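Local atomic coordinates of transcriptional regulator, IclR family (Alicyclobacillus acidocaldarius subsp. acidocaldarius, PDB entry 5TJJ), a protein that probably binds DNA as a transcription factor of the IclR family, pairing a helix-turn-helix domain with a GAF-like C-terminal domain. Residues Tyr26-Leu31 with Arg66-Pro71; Val162-Leu167 with Thr176-Tyr181; Ala99-Thr104 with Leu222-Met227. One frame throughout, in Å; residues are numbered along the deposited sequence.

How the contacts relate
Contact 1 lies in the N-terminal helix-turn-helix part of the chain, where strand 66-69 pairs with the short strand 29-30; contacts 2 and 3 belong to the IclR C-terminal domain, on the other side of the chain's centre. The nearest atoms of contacts 1 and 2 are about 34 Å apart and those of contacts 1 and 3 about 24 Å, so neither touches contact 1. Within the C-terminal domain, contact 2 is nested inside the loop that contact 3 closes, with about 13 Å between their nearest atoms. Contact 3 pairs strand 218-227 with strand 104-110 beside a bound glycerol; contact 2 packs the end of one helix and the following loop against the start of the next.

Contact 1: residues Tyr26-Leu31 with Arg66-Pro71; sequences YRQSTL and RYSLGP
The guanidinium of Arg66 has Thr30 CG2 over the centre of one face, 4.1 Å above the plane, while Gln28 O sits at its edge. There Arg66 NH1 donates to Gln28 O at 2.7 Å, with an angle of 146° at the hydrogen and the acceptor nearly in the guanidinium plane. At the edge of the Tyr67 ring lies Ser29 O, and Leu31 CB comes obliquely to Tyr67 CE2 at 4.2 Å; the Tyr60 ring meets that of Tyr67 at about 40°, and Leu46 touches the side chain. Bent at chi2, the Gln28 chain has its amide against Ser68, with Gln28 NE2 3.6 Å from Ser68 CB. Between the strands, Ser29 and Tyr67 form an antiparallel hydrogen-bonded pair: Ser29 N to Tyr67 O is 3.0 Å, and Tyr67 N to Ser29 O is 2.8 Å and almost straight. This adds strand 29-30 as an outer strand of the three-stranded sheet of the winged helix-turn-helix domain, just before helix 31-38. Thr30 is the N-cap of that helix, and its N donates to Glu33 OE1. One water bridges Arg27 O and Leu69 N. Gln28 O takes a charged N-H from Arg66, tilted 30° from the carbonyl plane, which may polarise its carbonyl.

Contact 2: residues Val162-Leu167 with Thr176-Tyr181; sequences VLREGL and TDEEEY
Leu163 and Leu167 meet Tyr181 in the tightly packed part of this contact, while Arg164 and Glu178 meet on its exposed side. Leu163 splits its branches: CD1 reaches Tyr181 CD1 at 3.8 Å, and Leu163 CD2 lies 3.7 Å from Glu178 CB, the Leu163 and Glu178 side chains passing one another as they run opposite ways. Leu167 CD1 makes an off-centre CH-pi contact, 4.2 Å from the Tyr181 ring centroid and 30° off its normal. Tyr181 CG stands anti to the backbone N, placing the ring root beside that methyl; its hydroxyl bonds to Tyr142 O. The contact closes a helix-loop-helix connection of the IclR C-terminal domain, from helix 156-164 to helix 178-191; the eight residues linking its segments are neither helix nor strand. Gly166, with positive phi, leads the chain out of the first helix, and Asp177 is the N-cap of the second, its OD1 accepting a weak capping bond from Glu179 N. On the exposed side, a salt bridge spans the gap: Arg164 NH2 to Glu178 OE2 is 3.0 Å, with 151° at the hydrogen. Arg164 NH2 meets this oxygen on the anti side, somewhat out of the carboxylate plane; guanidinium and carboxylate planes are 55° apart. Where the connecting loop leaves and returns, Thr176 CG2 lies 3.5 Å from Leu167 O.

Contact 3: residues Ala99-Thr104 with Leu222-Met227; sequences AHTGMT and LSCLTM. With GOL (glycerol), chain C.
Thr104 and Leu225 form an antiparallel hydrogen-bonded pair where strands 104-110 and 218-227 lie side by side in the six-stranded antiparallel sheet of the GAF-like C-terminal domain. Both backbone groups of Thr104 are satisfied: Leu225 N donates to Thr104 O at 2.8 Å, and Thr104 N donates to Leu225 O at 3.2 Å, the latter more bent at 143°. Thr104 O also receives a CA-H contact from Cys224. The preceding helix 86-101 ends in an ST turn, in which Thr101 OG1 accepts from Met103 N at 3.2 Å; the same hydroxyl is hydrogen-bonded to Val97 O. Gly102, with positive phi, then turns the chain toward the sheet. Thr104 OG1 has its partner in Ile131 O, and Ser223 OG in Val207 O. A glycerol, likely a crystallisation additive, lies beside the strand end. Glycerol O1 and Thr226 OG1 share a hydrogen bond of 2.9 Å in which either could donate. A weak bond also reaches glycerol O1 from Met227 N. Glycerol O2 lies near the carbonyls of Leu225 and Gly102, in weak bonds whose choice is not settled, and Thr104 OG1 is 2.9 Å from glycerol O3. Ile131 N bonds to the glycerol as well. Selenomethionine Met103 makes the apolar side-chain contacts. With CG anti to the carbonyl carbon and the chain extended beyond it, Met103 SE comes within 4.0 Å of Cys224 CB, and Met103 CE touches Thr226 CG2 at 3.8 Å.

Contact 1: residues Tyr26-Leu31 with Arg66-Pro71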
loop_
_atom_site.group_PDB
_atom_site.type_symbol
_atom_site.label_atom_id
_atom_site.label_comp_id
_atom_site.label_asym_id
_atom_site.label_seq_id
_atom_site.Cartn_x
_atom_site.Cartn_y
_atom_site.Cartn_z
ATOM N N TYR A 26 13.792 -5.036 -11.657
ATOM C CA TYR A 26 13.118 -6.273 -12.052
ATOM C C TYR A 26 11.629 -6.093 -12.347
ATOM O O TYR A 26 10.884 -7.071 -12.330
ATOM C CB TYR A 26 13.329 -7.331 -10.954
ATOM C CG TYR A 26 14.777 -7.683 -10.755
ATOM C CD1 TYR A 26 15.392 -8.669 -11.531
ATOM C CD2 TYR A 26 15.548 -7.006 -9.831
ATOM C CE1 TYR A 26 16.740 -8.975 -11.372
ATOM C CE2 TYR A 26 16.883 -7.300 -9.663
ATOM C CZ TYR A 26 17.475 -8.284 -10.429
ATOM O OH TYR A 26 18.817 -8.556 -10.224
ATOM N N ARG A 27 11.186 -4.869 -12.629
ATOM C CA ARG A 27 9.750 -4.589 -12.772
ATOM C C ARG A 27 9.052 -5.290 -13.920
ATOM O O ARG A 27 7.852 -5.571 -13.835
ATOM C CB ARG A 27 9.485 -3.097 -12.890
ATOM C CG ARG A 27 9.997 -2.468 -14.170
ATOM C CD ARG A 27 9.894 -0.959 -14.129
ATOM N NE ARG A 27 10.844 -0.393 -15.072
ATOM C CZ ARG A 27 10.604 0.546 -15.980
ATOM N NH1 ARG A 27 9.404 1.125 -16.084
ATOM N NH2 ARG A 27 11.603 0.922 -16.777
ATOM N N GLN A 28 9.791 -5.504 -15.006
ATOM C CA GLN A 28 9.368 -6.355 -16.127
ATOM C C GLN A 28 10.427 -7.458 -16.297
ATOM O O GLN A 28 11.491 -7.219 -16.903
ATOM C CB GLN A 28 9.215 -5.542 -17.422
ATOM C CG GLN A 28 8.148 -4.456 -17.374
ATOM C CD GLN A 28 6.707 -4.959 -17.437
ATOM O OE1 GLN A 28 6.421 -6.109 -17.814
ATOM N NE2 GLN A 28 5.776 -4.078 -17.070
ATOM N N SER A 29 10.132 -8.650 -15.759
ATOM C CA SER A 29 11.127 -9.735 -15.666
ATOM C C SER A 29 10.684 -11.029 -16.349
ATOM O O SER A 29 9.542 -11.465 -16.162
ATOM C CB SER A 29 11.436 -10.002 -14.198
ATOM O OG SER A 29 12.149 -8.921 -13.639
ATOM N N THR A 30 11.577 -11.640 -17.138
ATOM C CA THR A 30 11.275 -12.943 -17.750
ATOM C C THR A 30 11.317 -14.031 -16.679
ATOM O O THR A 30 11.833 -13.818 -15.568
ATOM C CB THR A 30 12.239 -13.357 -18.888
ATOM O OG1 THR A 30 13.544 -13.640 -18.353
ATOM C CG2 THR A 30 12.316 -12.284 -19.952
ATOM N N LEU A 31 10.773 -15.195 -17.035
ATOM C CA LEU A 31 10.709 -16.327 -16.137
ATOM C C LEU A 31 12.133 -16.699 -15.716
ATOM O O LEU A 31 12.378 -16.909 -14.529
ATOM C CB LEU A 31 9.960 -17.497 -16.784
ATOM C CG LEU A 31 9.934 -18.852 -16.074
ATOM C CD1 LEU A 31 9.278 -18.696 -14.720
ATOM C CD2 LEU A 31 9.227 -19.910 -16.905
ATOM N N ARG A 66 7.463 -11.021 -20.305
ATOM C CA ARG A 66 7.861 -10.480 -19.004
ATOM C C ARG A 66 6.670 -10.339 -18.078
ATOM O O ARG A 66 5.565 -9.997 -18.513
ATOM C CB ARG A 66 8.533 -9.129 -19.158
ATOM C CG ARG A 66 9.928 -9.240 -19.720
ATOM C CD ARG A 66 10.468 -7.934 -20.280
ATOM N NE ARG A 66 11.764 -8.169 -20.922
ATOM C CZ ARG A 66 12.933 -8.287 -20.289
ATOM N NH1 ARG A 66 13.014 -8.168 -18.964
ATOM N NH2 ARG A 66 14.031 -8.522 -20.986
ATOM N N TYR A 67 6.931 -10.609 -16.794
ATOM C CA TYR A 67 5.952 -10.534 -15.729
ATOM C C TYR A 67 6.172 -9.255 -14.927
ATOM O O TYR A 67 7.295 -8.735 -14.831
ATOM C CB TYR A 67 6.079 -11.748 -14.783
ATOM C CG TYR A 67 5.804 -13.101 -15.427
ATOM C CD1 TYR A 67 4.520 -13.654 -15.426
ATOM C CD2 TYR A 67 6.824 -13.831 -16.037
ATOM C CE1 TYR A 67 4.268 -14.902 -16.007
ATOM C CE2 TYR A 67 6.573 -15.063 -16.632
ATOM C CZ TYR A 67 5.295 -15.603 -16.611
ATOM O OH TYR A 67 5.050 -16.829 -17.212
ATOM N N SER A 68 5.095 -8.772 -14.320
ATOM C CA SER A 68 5.134 -7.553 -13.547
ATOM C C SER A 68 4.053 -7.586 -12.508
ATOM O O SER A 68 3.137 -8.424 -12.587
ATOM C CB SER A 68 4.910 -6.351 -14.455
ATOM O OG SER A 68 3.747 -6.555 -15.236
ATOM N N LEU A 69 4.176 -6.683 -11.534
ATOM C CA LEU A 69 3.130 -6.523 -10.522
ATOM C C LEU A 69 1.768 -6.274 -11.156
ATOM O O LEU A 69 1.619 -5.368 -11.958
ATOM C CB LEU A 69 3.456 -5.384 -9.567
ATOM C CG LEU A 69 4.648 -5.623 -8.631
ATOM C CD1 LEU A 69 4.783 -4.489 -7.631
ATOM C CD2 LEU A 69 4.533 -6.949 -7.888
ATOM N N GLY A 70 0.782 -7.091 -10.784
ATOM C CA GLY A 70 -0.571 -6.976 -11.321
ATOM C C GLY A 70 -1.423 -5.922 -10.618
ATOM O O GLY A 70 -1.087 -5.494 -9.511
ATOM N N PRO A 71 -2.555 -5.541 -11.228
ATOM C CA PRO A 71 -3.345 -4.418 -10.723
ATOM C C PRO A 71 -4.160 -4.638 -9.438
ATOM O O PRO A 71 -4.546 -3.662 -8.812
ATOM C CB PRO A 71 -4.274 -4.089 -11.895
ATOM C CG PRO A 71 -4.442 -5.387 -12.643
ATOM C CD PRO A 71 -3.160 -6.150 -12.428
HETATM O O HOH W 1 6.616 -4.891 -11.732
#

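Contact 2: residues Val162-Leu167 with Thr176-Tyr181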
loop_
_atom_site.group_PDB
_atom_site.type_symbol
_atom_site.label_atom_id
_atom_site.label_comp_id
_atom_site.label_asym_id
_atom_site.label_seq_id
_atom_site.Cartn_x
_atom_site.Cartn_y
_atom_site.Cartn_z
ATOM N N VAL A 162 26.230 21.576 9.034
ATOM C CA VAL A 162 25.686 21.528 10.400
ATOM C C VAL A 162 26.776 21.800 11.458
ATOM O O VAL A 162 26.544 22.561 12.421
ATOM C CB VAL A 162 24.967 20.199 10.650
ATOM C CG1 VAL A 162 24.595 20.049 12.114
ATOM C CG2 VAL A 162 23.710 20.109 9.778
ATOM N N LEU A 163 27.959 21.229 11.237
ATOM C CA LEU A 163 29.110 21.480 12.089
ATOM C C LEU A 163 29.624 22.915 12.074
ATOM O O LEU A 163 29.842 23.475 13.139
ATOM C CB LEU A 163 30.256 20.482 11.824
ATOM C CG LEU A 163 30.251 19.260 12.776
ATOM C CD1 LEU A 163 29.044 18.347 12.617
ATOM C CD2 LEU A 163 31.511 18.434 12.578
ATOM N N ARG A 164 29.825 23.502 10.899
ATOM C CA ARG A 164 30.193 24.912 10.809
ATOM C C ARG A 164 29.204 25.833 11.563
ATOM O O ARG A 164 29.618 26.833 12.131
ATOM C CB ARG A 164 30.249 25.387 9.354
ATOM C CG ARG A 164 31.374 24.869 8.453
ATOM C CD ARG A 164 32.789 25.294 8.871
ATOM N NE ARG A 164 33.340 24.357 9.852
ATOM C CZ ARG A 164 33.748 23.110 9.588
ATOM N NH1 ARG A 164 33.711 22.610 8.336
ATOM N NH2 ARG A 164 34.187 22.352 10.593
ATOM N N GLU A 165 27.913 25.506 11.543
ATOM C CA GLU A 165 26.856 26.329 12.169
ATOM C C GLU A 165 26.732 26.166 13.686
ATOM O O GLU A 165 25.894 26.826 14.322
ATOM C CB GLU A 165 25.500 26.058 11.501
ATOM C CG GLU A 165 25.425 26.537 10.043
ATOM C CD GLU A 165 24.205 26.075 9.257
ATOM O OE1 GLU A 165 23.380 25.350 9.840
ATOM O OE2 GLU A 165 24.068 26.430 8.040
ATOM N N GLY A 166 27.544 25.287 14.272
ATOM C CA GLY A 166 27.679 25.227 15.720
ATOM C C GLY A 166 26.766 24.191 16.353
ATOM O O GLY A 166 25.525 24.250 16.225
ATOM N N LEU A 167 27.409 23.232 17.013
ATOM C CA LEU A 167 26.748 22.250 17.856
ATOM C C LEU A 167 26.516 22.847 19.244
ATOM O O LEU A 167 27.468 23.251 19.922
ATOM C CB LEU A 167 27.610 20.999 17.961
ATOM C CG LEU A 167 27.748 20.278 16.630
ATOM C CD1 LEU A 167 28.745 19.137 16.724
ATOM C CD2 LEU A 167 26.398 19.759 16.181
ATOM N N THR A 176 30.372 18.545 21.363
ATOM C CA THR A 176 30.643 19.774 20.627
ATOM C C THR A 176 31.999 19.794 19.891
ATOM O O THR A 176 32.241 20.708 19.114
ATOM C CB THR A 176 30.610 20.960 21.608
ATOM O OG1 THR A 176 31.509 20.714 22.702
ATOM C CG2 THR A 176 29.199 21.132 22.151
ATOM N N ASP A 177 32.880 18.824 20.159
ATOM C CA ASP A 177 34.130 18.646 19.414
ATOM C C ASP A 177 33.847 18.129 17.996
ATOM O O ASP A 177 33.387 16.997 17.834
ATOM C CB ASP A 177 35.035 17.656 20.163
ATOM C CG ASP A 177 36.391 17.427 19.481
ATOM O OD1 ASP A 177 36.779 18.173 18.544
ATOM O OD2 ASP A 177 37.087 16.481 19.910
ATOM N N GLU A 178 34.164 18.944 16.988
ATOM C CA GLU A 178 33.874 18.621 15.587
ATOM C C GLU A 178 34.509 17.334 15.085
ATOM O O GLU A 178 33.844 16.547 14.406
ATOM C CB GLU A 178 34.270 19.775 14.677
ATOM C CG GLU A 178 33.413 21.020 14.874
ATOM C CD GLU A 178 34.214 22.296 14.702
ATOM O OE1 GLU A 178 34.375 23.026 15.717
ATOM O OE2 GLU A 178 34.701 22.551 13.564
ATOM N N GLU A 179 35.776 17.107 15.424
ATOM C CA GLU A 179 36.465 15.879 14.994
ATOM C C GLU A 179 35.849 14.614 15.651
ATOM O O GLU A 179 35.732 13.563 15.008
ATOM C CB GLU A 179 37.996 15.981 15.197
ATOM C CG GLU A 179 38.694 16.860 14.144
ATOM C CD GLU A 179 40.234 16.788 14.172
ATOM O OE1 GLU A 179 40.824 16.907 15.278
ATOM O OE2 GLU A 179 40.858 16.630 13.085
ATOM N N GLU A 180 35.423 14.733 16.907
ATOM C CA GLU A 180 34.681 13.655 17.587
ATOM C C GLU A 180 33.275 13.384 16.973
ATOM O O GLU A 180 32.867 12.235 16.823
ATOM C CB GLU A 180 34.554 13.975 19.083
ATOM C CG GLU A 180 34.003 12.856 19.959
ATOM C CD GLU A 180 34.846 11.581 19.930
ATOM O OE1 GLU A 180 36.073 11.660 19.653
ATOM O OE2 GLU A 180 34.276 10.489 20.196
ATOM N N TYR A 181 32.554 14.438 16.611
ATOM C CA TYR A 181 31.226 14.273 16.056
ATOM C C TYR A 181 31.278 13.569 14.691
ATOM O O TYR A 181 30.503 12.629 14.440
ATOM C CB TYR A 181 30.471 15.613 15.972
ATOM C CG TYR A 181 28.972 15.401 15.880
ATOM C CD1 TYR A 181 28.356 15.235 14.644
ATOM C CD2 TYR A 181 28.180 15.328 17.027
ATOM C CE1 TYR A 181 26.993 15.000 14.545
ATOM C CE2 TYR A 181 26.813 15.114 16.942
ATOM C CZ TYR A 181 26.215 14.942 15.691
ATOM O OH TYR A 181 24.851 14.710 15.543
#

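Contact 3: residues Ala99-Thr104 with Leu222-Met227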
loop_
_atom_site.group_PDB
_atom_site.type_symbol
_atom_site.label_atom_id
_atom_site.label_comp_id
_atom_site.label_asym_id
_atom_site.label_seq_id
_atom_site.Cartn_x
_atom_site.Cartn_y
_atom_site.Cartn_z
ATOM N N ALA A 99 8.079 -3.616 25.198
ATOM C CA ALA A 99 7.817 -4.838 25.947
ATOM C C ALA A 99 9.056 -5.699 26.094
ATOM O O ALA A 99 9.298 -6.209 27.155
ATOM C CB ALA A 99 6.685 -5.641 25.308
ATOM N N HIS A 100 9.827 -5.857 25.023
ATOM C CA HIS A 100 11.038 -6.691 25.033
ATOM C C HIS A 100 12.186 -6.017 25.784
ATOM O O HIS A 100 12.901 -6.684 26.507
ATOM C CB HIS A 100 11.437 -7.037 23.600
ATOM C CG HIS A 100 12.562 -8.027 23.494
ATOM N ND1 HIS A 100 12.668 -9.144 24.304
ATOM C CD2 HIS A 100 13.623 -8.075 22.650
ATOM C CE1 HIS A 100 13.751 -9.827 23.974
ATOM N NE2 HIS A 100 14.347 -9.200 22.972
ATOM N N THR A 101 12.334 -4.692 25.650
ATOM C CA THR A 101 13.409 -3.935 26.339
ATOM C C THR A 101 13.115 -3.427 27.769
ATOM O O THR A 101 14.050 -3.192 28.527
ATOM C CB THR A 101 13.904 -2.726 25.507
ATOM O OG1 THR A 101 12.864 -1.767 25.332
ATOM C CG2 THR A 101 14.394 -3.179 24.158
ATOM N N GLY A 102 11.842 -3.239 28.130
ATOM C CA GLY A 102 11.477 -2.479 29.348
ATOM C C GLY A 102 11.858 -0.986 29.282
ATOM O O GLY A 102 12.041 -0.348 30.308
HETATM N N MSE A 103 11.978 -0.437 28.070
HETATM C CA MSE A 103 12.366 0.960 27.841
HETATM C C MSE A 103 11.257 1.672 27.147
HETATM O O MSE A 103 10.384 1.051 26.529
HETATM C CB MSE A 103 13.611 1.053 26.967
HETATM C CG MSE A 103 14.795 0.426 27.693
HETATM SE SE MSE A 103 16.451 0.491 26.617
HETATM C CE MSE A 103 17.692 -0.493 27.804
ATOM N N THR A 104 11.273 2.998 27.228
ATOM C CA THR A 104 10.290 3.792 26.502
ATOM C C THR A 104 10.795 3.883 25.064
ATOM O O THR A 104 11.916 4.193 24.827
ATOM C CB THR A 104 10.056 5.161 27.153
ATOM O OG1 THR A 104 9.375 4.958 28.393
ATOM C CG2 THR A 104 9.223 6.072 26.255
ATOM N N LEU A 222 13.804 5.072 14.981
ATOM C CA LEU A 222 13.237 4.416 16.131
ATOM C C LEU A 222 14.260 4.521 17.223
ATOM O O LEU A 222 15.410 4.183 17.011
ATOM C CB LEU A 222 12.958 2.921 15.894
ATOM C CG LEU A 222 12.206 2.478 14.661
ATOM C CD1 LEU A 222 11.921 0.999 14.770
ATOM C CD2 LEU A 222 10.900 3.230 14.540
ATOM N N SER A 223 13.811 4.918 18.410
ATOM C CA SER A 223 14.702 5.158 19.537
ATOM C C SER A 223 14.140 4.634 20.860
ATOM O O SER A 223 12.940 4.548 21.032
ATOM C CB SER A 223 14.951 6.640 19.630
ATOM O OG SER A 223 15.899 6.889 20.634
ATOM N N CYS A 224 15.028 4.286 21.783
ATOM C CA CYS A 224 14.665 3.799 23.130
ATOM C C CYS A 224 15.299 4.721 24.154
ATOM O O CYS A 224 16.502 5.002 24.080
ATOM C CB CYS A 224 15.213 2.391 23.375
ATOM S SG CYS A 224 14.051 1.103 22.957
ATOM N N LEU A 225 14.509 5.164 25.119
ATOM C CA LEU A 225 15.018 5.958 26.235
ATOM C C LEU A 225 15.045 5.116 27.497
ATOM O O LEU A 225 14.117 4.356 27.756
ATOM C CB LEU A 225 14.174 7.223 26.457
ATOM C CG LEU A 225 14.000 8.123 25.220
ATOM C CD1 LEU A 225 13.191 9.363 25.577
ATOM C CD2 LEU A 225 15.335 8.522 24.613
ATOM N N THR A 226 16.122 5.253 28.258
ATOM C CA THR A 226 16.216 4.703 29.594
ATOM C C THR A 226 17.090 5.609 30.471
ATOM O O THR A 226 17.747 6.530 29.977
ATOM C CB THR A 226 16.731 3.240 29.583
ATOM O OG1 THR A 226 16.625 2.695 30.901
ATOM C CG2 THR A 226 18.175 3.091 29.091
HETATM N N MSE A 227 17.094 5.329 31.762
HETATM C CA MSE A 227 17.932 6.035 32.713
HETATM C C MSE A 227 19.316 5.468 32.636
HETATM O O MSE A 227 19.498 4.257 32.664
HETATM C CB MSE A 227 17.444 5.840 34.132
HETATM C CG MSE A 227 16.041 6.416 34.259
HETATM SE SE MSE A 227 15.528 6.616 36.155
HETATM C CE MSE A 227 14.952 4.775 36.631
HETATM C C1 GOL C . 13.552 2.589 32.983
HETATM O O1 GOL C . 14.881 3.110 33.183
HETATM C C2 GOL C . 12.887 3.271 31.787
HETATM O O2 GOL C . 13.467 2.803 30.567
HETATM C C3 GOL C . 11.382 3.022 31.722
HETATM O O3 GOL C . 10.783 3.892 30.741
#